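Local coordinates for nitrilotriacetate monooxygenase (Burkholderia pseudomallei, PDB 3SDO), which catalyses the oxidation of nitrilotriacetate as a flavin-dependent monooxygenase of the bacterial luciferase-like family, probably with reduced FMN and molecular oxygen, at the interface of chains A and B. Coordinates in Å, arbitrary orientation; residue numbers count along the deposited sequence, not the author numbering. Chains: chain A/B, Nitrilotriacetate monooxygenase.

Contact 1: the interface of chains A and B. Residues chain A 26, 67, 71, 74; chain B 168, 182-183, 188.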
# COMPACT_ATOMS: atom_id res chain seq x y z
N TRP A 26 -4.04 21.16 -9.45
CA TRP A 26 -2.59 21.15 -9.78
C TRP A 26 -2.10 22.49 -10.33
O TRP A 26 -0.88 22.74 -10.36
CB TRP A 26 -2.24 20.05 -10.79
CG TRP A 26 -2.79 20.26 -12.18
CD1 TRP A 26 -4.03 19.89 -12.65
CD2 TRP A 26 -2.11 20.86 -13.29
NE1 TRP A 26 -4.17 20.25 -13.97
CE2 TRP A 26 -3.01 20.84 -14.39
CE3 TRP A 26 -0.83 21.41 -13.47
CZ2 TRP A 26 -2.67 21.35 -15.65
CZ3 TRP A 26 -0.51 21.93 -14.72
CH2 TRP A 26 -1.41 21.89 -15.80
N PRO A 67 -7.56 8.36 -21.39
CA PRO A 67 -6.98 9.68 -21.69
C PRO A 67 -7.88 10.88 -21.30
O PRO A 67 -7.42 12.00 -21.34
CB PRO A 67 -6.72 9.64 -23.22
CG PRO A 67 -6.76 8.15 -23.59
CD PRO A 67 -7.68 7.50 -22.59
N PRO A 71 -6.68 14.85 -13.75
CA PRO A 71 -5.29 14.76 -13.34
C PRO A 71 -5.00 13.80 -12.19
O PRO A 71 -4.08 12.98 -12.30
CB PRO A 71 -4.96 16.20 -12.95
CG PRO A 71 -5.75 17.00 -13.96
CD PRO A 71 -7.04 16.23 -14.14
N LEU A 74 -5.16 10.23 -13.23
CA LEU A 74 -4.11 9.83 -14.18
C LEU A 74 -2.85 9.32 -13.47
O LEU A 74 -2.14 8.46 -13.99
CB LEU A 74 -3.74 10.99 -15.12
CG LEU A 74 -4.76 11.38 -16.18
CD1 LEU A 74 -4.40 12.74 -16.79
CD2 LEU A 74 -4.87 10.31 -17.27
N TRP B 168 3.48 5.03 -18.64
CA TRP B 168 3.78 6.47 -18.68
C TRP B 168 5.21 6.75 -19.13
O TRP B 168 6.15 6.48 -18.40
CB TRP B 168 3.58 7.07 -17.27
CG TRP B 168 2.16 7.18 -16.90
CD1 TRP B 168 1.39 6.27 -16.24
CD2 TRP B 168 1.30 8.27 -17.24
NE1 TRP B 168 0.10 6.74 -16.13
CE2 TRP B 168 0.02 7.96 -16.74
CE3 TRP B 168 1.50 9.49 -17.92
CZ2 TRP B 168 -1.06 8.82 -16.91
CZ3 TRP B 168 0.42 10.35 -18.08
CH2 TRP B 168 -0.84 10.01 -17.57
N PHE B 182 -1.81 19.17 -18.92
CA PHE B 182 -1.33 18.37 -17.81
C PHE B 182 -0.37 17.28 -18.26
O PHE B 182 0.64 16.99 -17.60
CB PHE B 182 -2.49 17.74 -17.05
CG PHE B 182 -2.06 16.94 -15.83
CD1 PHE B 182 -2.17 15.56 -15.81
CD2 PHE B 182 -1.52 17.58 -14.72
CE1 PHE B 182 -1.77 14.82 -14.69
CE2 PHE B 182 -1.14 16.85 -13.59
CZ PHE B 182 -1.25 15.49 -13.58
N PHE B 183 -0.72 16.63 -19.37
CA PHE B 183 0.10 15.56 -19.90
C PHE B 183 0.01 15.47 -21.42
O PHE B 183 -0.92 16.01 -22.02
CB PHE B 183 -0.32 14.23 -19.27
CG PHE B 183 -1.58 13.62 -19.86
CD1 PHE B 183 -2.82 14.22 -19.64
CD2 PHE B 183 -1.53 12.43 -20.60
CE1 PHE B 183 -3.99 13.66 -20.15
CE2 PHE B 183 -2.70 11.87 -21.10
CZ PHE B 183 -3.92 12.47 -20.88
N LEU B 188 1.27 8.30 -23.19
CA LEU B 188 0.56 7.36 -22.31
C LEU B 188 0.11 6.17 -23.15
O LEU B 188 -0.54 6.38 -24.17
CB LEU B 188 -0.69 8.02 -21.74
CG LEU B 188 -1.65 7.13 -20.94
CD1 LEU B 188 -0.94 6.53 -19.72
CD2 LEU B 188 -2.86 7.95 -20.47
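B:Phe182 reaches across to chain A and is held on two sides of its ring. Its CD2 edge points into the face of the A:Trp26 indole, 3.5 Å above the middle of the ring system, with the planes of the phenyl and the five-membered ring 59° apart, an edge-to-face contact. A:Pro71 covers a face of the same phenyl: its CB sits 3.7 Å from the ring centroid in a CH-pi contact. On the rim, CD1 of B:Phe182 meets the methyl CD1 of A:Leu74 at 3.7 Å. That methyl also meets the next aromatic, with B:Phe183 CE1 3.5 Å from A:Leu74 CD1, so it touches both of the consecutive phenylalanines. The other branch, CD2, and CB of A:Leu74 meet the CZ2-CH2 edge of the B:Trp168 indole, A:Leu74 CB being 3.9 Å from B:Trp168 CZ2. The carbonyl O of A:Pro67 faces the edge of B:Phe183 in the ring plane, 3.6 Å from CZ.

Behind this shell, B:Leu188 CD1 lies 3.4 Å above the plane of the B:Trp168 indole, over its centre, and backs it. B:Phe182 has CG anti to its backbone N (chi1 -177°), which sends the ring toward A:Pro71, whereas B:Phe183 has CG between its backbone N and carbonyl carbon (chi1 78°), which turns its ring toward A:Leu74. No hydrogen bond crosses here; the patch joins the two chains by apolar packing, one part of a two-fold interface that may be the biological dimer.

Contact 2: the interface of chains A and B. Residues chain A 107, 201-203, 205; chain B 63-65, 139-140.
Stacked almost parallel, the phenol ring of A:Tyr107 and the carboxamide of B:Asn139 form the core of this contact between two luciferase-like monooxygenase subunits. Their planes are 9° apart, and ND2 of the amide lies 3.3 Å above the ring plane, displaced toward its rim. The amide is held in that plane by bonds at both ends. B:Asn139 OD1 accepts from the backbone N of A:Gly202 at 2.7 Å, the donor tilted 21° from the carbonyl plane, while ND2 gives a hydrogen to B:Ala63 O within its own chain and meets water 2. With CG anti to the backbone N (chi1 -160°), A:Tyr107 leaves helix 106-119 in a direction that lays its ring over the amide, the two side chains crossing obliquely, and its hydroxyl OH donates in plane to a lone pair of A:Pro203 O, 2.8 Å away, which fixes the tip of the phenol. B:Tyr140 crosses A:Tyr107 at about a right angle, with the hydroxyl B:Tyr140 OH 3.6 Å from A:Tyr107 CD2.

Farther out, the extended A:Glu201 side chain brings its carboxylate to B:Tyr64, where the phenol OH donates to OE2 at 3.1 Å on the syn side; the carboxylate and ring planes are well turned from each other. B:Val65 comes up beside A:Asn205, CG2 touching its CB, and B:Val65 CB lies 4.0 Å from A:Pro203 CD, in the proline that follows a cis peptide bond. Water 2 bridges A:Pro203 O to B:Val65 N and the B:Asn139 amide. Water 1 joins A:Tyr107 N to B:Asn139 O, and water 3 links A:Asn205 ND2 with B:Tyr64 O.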
# COMPACT_ATOMS: atom_id res chain seq x y z
N TYR A 107 -7.71 -12.44 1.78
CA TYR A 107 -6.52 -12.76 2.59
C TYR A 107 -5.46 -11.67 2.46
O TYR A 107 -4.83 -11.29 3.46
CB TYR A 107 -5.95 -14.15 2.24
CG TYR A 107 -5.06 -14.75 3.33
CD1 TYR A 107 -5.60 -15.41 4.43
CD2 TYR A 107 -3.67 -14.64 3.25
CE1 TYR A 107 -4.78 -15.98 5.42
CE2 TYR A 107 -2.84 -15.17 4.24
CZ TYR A 107 -3.40 -15.85 5.32
OH TYR A 107 -2.58 -16.38 6.29
N GLU A 201 -9.46 -20.65 4.31
CA GLU A 201 -9.30 -21.45 5.51
C GLU A 201 -8.74 -20.64 6.68
O GLU A 201 -9.20 -20.81 7.82
CB GLU A 201 -8.41 -22.64 5.20
CG GLU A 201 -8.21 -23.61 6.34
CD GLU A 201 -7.36 -24.77 5.90
OE1 GLU A 201 -7.89 -25.66 5.22
OE2 GLU A 201 -6.14 -24.78 6.22
N GLY A 202 -7.76 -19.78 6.41
CA GLY A 202 -7.01 -19.12 7.48
C GLY A 202 -6.15 -20.14 8.19
O GLY A 202 -5.99 -21.26 7.70
N PRO A 203 -5.53 -19.77 9.32
CA PRO A 203 -5.57 -18.48 9.95
C PRO A 203 -4.73 -17.45 9.22
O PRO A 203 -3.94 -17.78 8.33
CB PRO A 203 -4.94 -18.74 11.33
CG PRO A 203 -4.53 -20.19 11.36
CD PRO A 203 -4.55 -20.66 9.96
N ASN A 205 -1.61 -14.73 9.21
CA ASN A 205 -0.23 -14.79 9.72
C ASN A 205 0.27 -13.46 10.29
O ASN A 205 1.46 -13.15 10.25
CB ASN A 205 0.74 -15.38 8.68
CG ASN A 205 0.81 -14.56 7.41
OD1 ASN A 205 0.09 -13.58 7.24
ND2 ASN A 205 1.68 -14.98 6.49
N ALA B 63 2.07 -16.97 3.03
CA ALA B 63 0.66 -16.69 3.21
C ALA B 63 -0.13 -17.97 3.55
O ALA B 63 -1.24 -18.18 3.07
CB ALA B 63 0.11 -16.01 1.96
N TYR B 64 0.45 -18.81 4.39
CA TYR B 64 -0.22 -20.00 4.91
C TYR B 64 0.37 -20.31 6.28
O TYR B 64 1.58 -20.22 6.47
CB TYR B 64 -0.05 -21.19 3.95
CG TYR B 64 -0.88 -22.40 4.34
CD1 TYR B 64 -2.26 -22.37 4.25
CD2 TYR B 64 -0.29 -23.57 4.82
CE1 TYR B 64 -3.03 -23.43 4.61
CE2 TYR B 64 -1.08 -24.67 5.20
CZ TYR B 64 -2.45 -24.59 5.09
OH TYR B 64 -3.28 -25.63 5.44
N VAL B 65 -0.48 -20.68 7.23
CA VAL B 65 -0.11 -20.97 8.61
C VAL B 65 -0.79 -22.25 9.06
O VAL B 65 -1.96 -22.48 8.73
CB VAL B 65 -0.65 -19.87 9.57
CG1 VAL B 65 -0.39 -20.24 11.03
CG2 VAL B 65 -0.04 -18.55 9.25
N ASN B 139 -6.25 -20.40 1.10
CA ASN B 139 -6.55 -19.04 1.55
C ASN B 139 -7.00 -18.13 0.40
O ASN B 139 -7.21 -16.93 0.59
CB ASN B 139 -5.33 -18.46 2.28
CG ASN B 139 -5.12 -19.09 3.66
OD1 ASN B 139 -6.07 -19.56 4.29
ND2 ASN B 139 -3.88 -19.06 4.14
N TYR B 140 -7.10 -18.70 -0.80
CA TYR B 140 -7.49 -17.95 -1.99
C TYR B 140 -8.52 -18.72 -2.86
O TYR B 140 -8.73 -18.39 -4.01
CB TYR B 140 -6.24 -17.61 -2.81
CG TYR B 140 -5.20 -16.77 -2.07
CD1 TYR B 140 -5.30 -15.39 -2.05
CD2 TYR B 140 -4.11 -17.35 -1.42
CE1 TYR B 140 -4.36 -14.60 -1.39
CE2 TYR B 140 -3.15 -16.57 -0.78
CZ TYR B 140 -3.28 -15.20 -0.76
OH TYR B 140 -2.35 -14.41 -0.13
O HOH W 1 -8.30 -14.63 -0.15
O HOH W 2 -3.35 -20.11 6.82
O HOH W 3 3.12 -17.51 7.24

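The C-alpha centres of contact 1 and contact 2 lie about 38 Å apart, toward opposite ends of the same interface, and they have no residue in common. Chain A residues 67, 71 and 74 of contact 1 come soon after the stretch 63-65 that chain B supplies to contact 2, so this part of the sequence serves both patches from different subunits. Because the interface is two-fold symmetric, each has a twin with the chains exchanged; the twin of contact 2 should therefore lie near contact 1, and the reverse, giving mixed apolar and polar areas at both ends of the interface, as would suit a dimer.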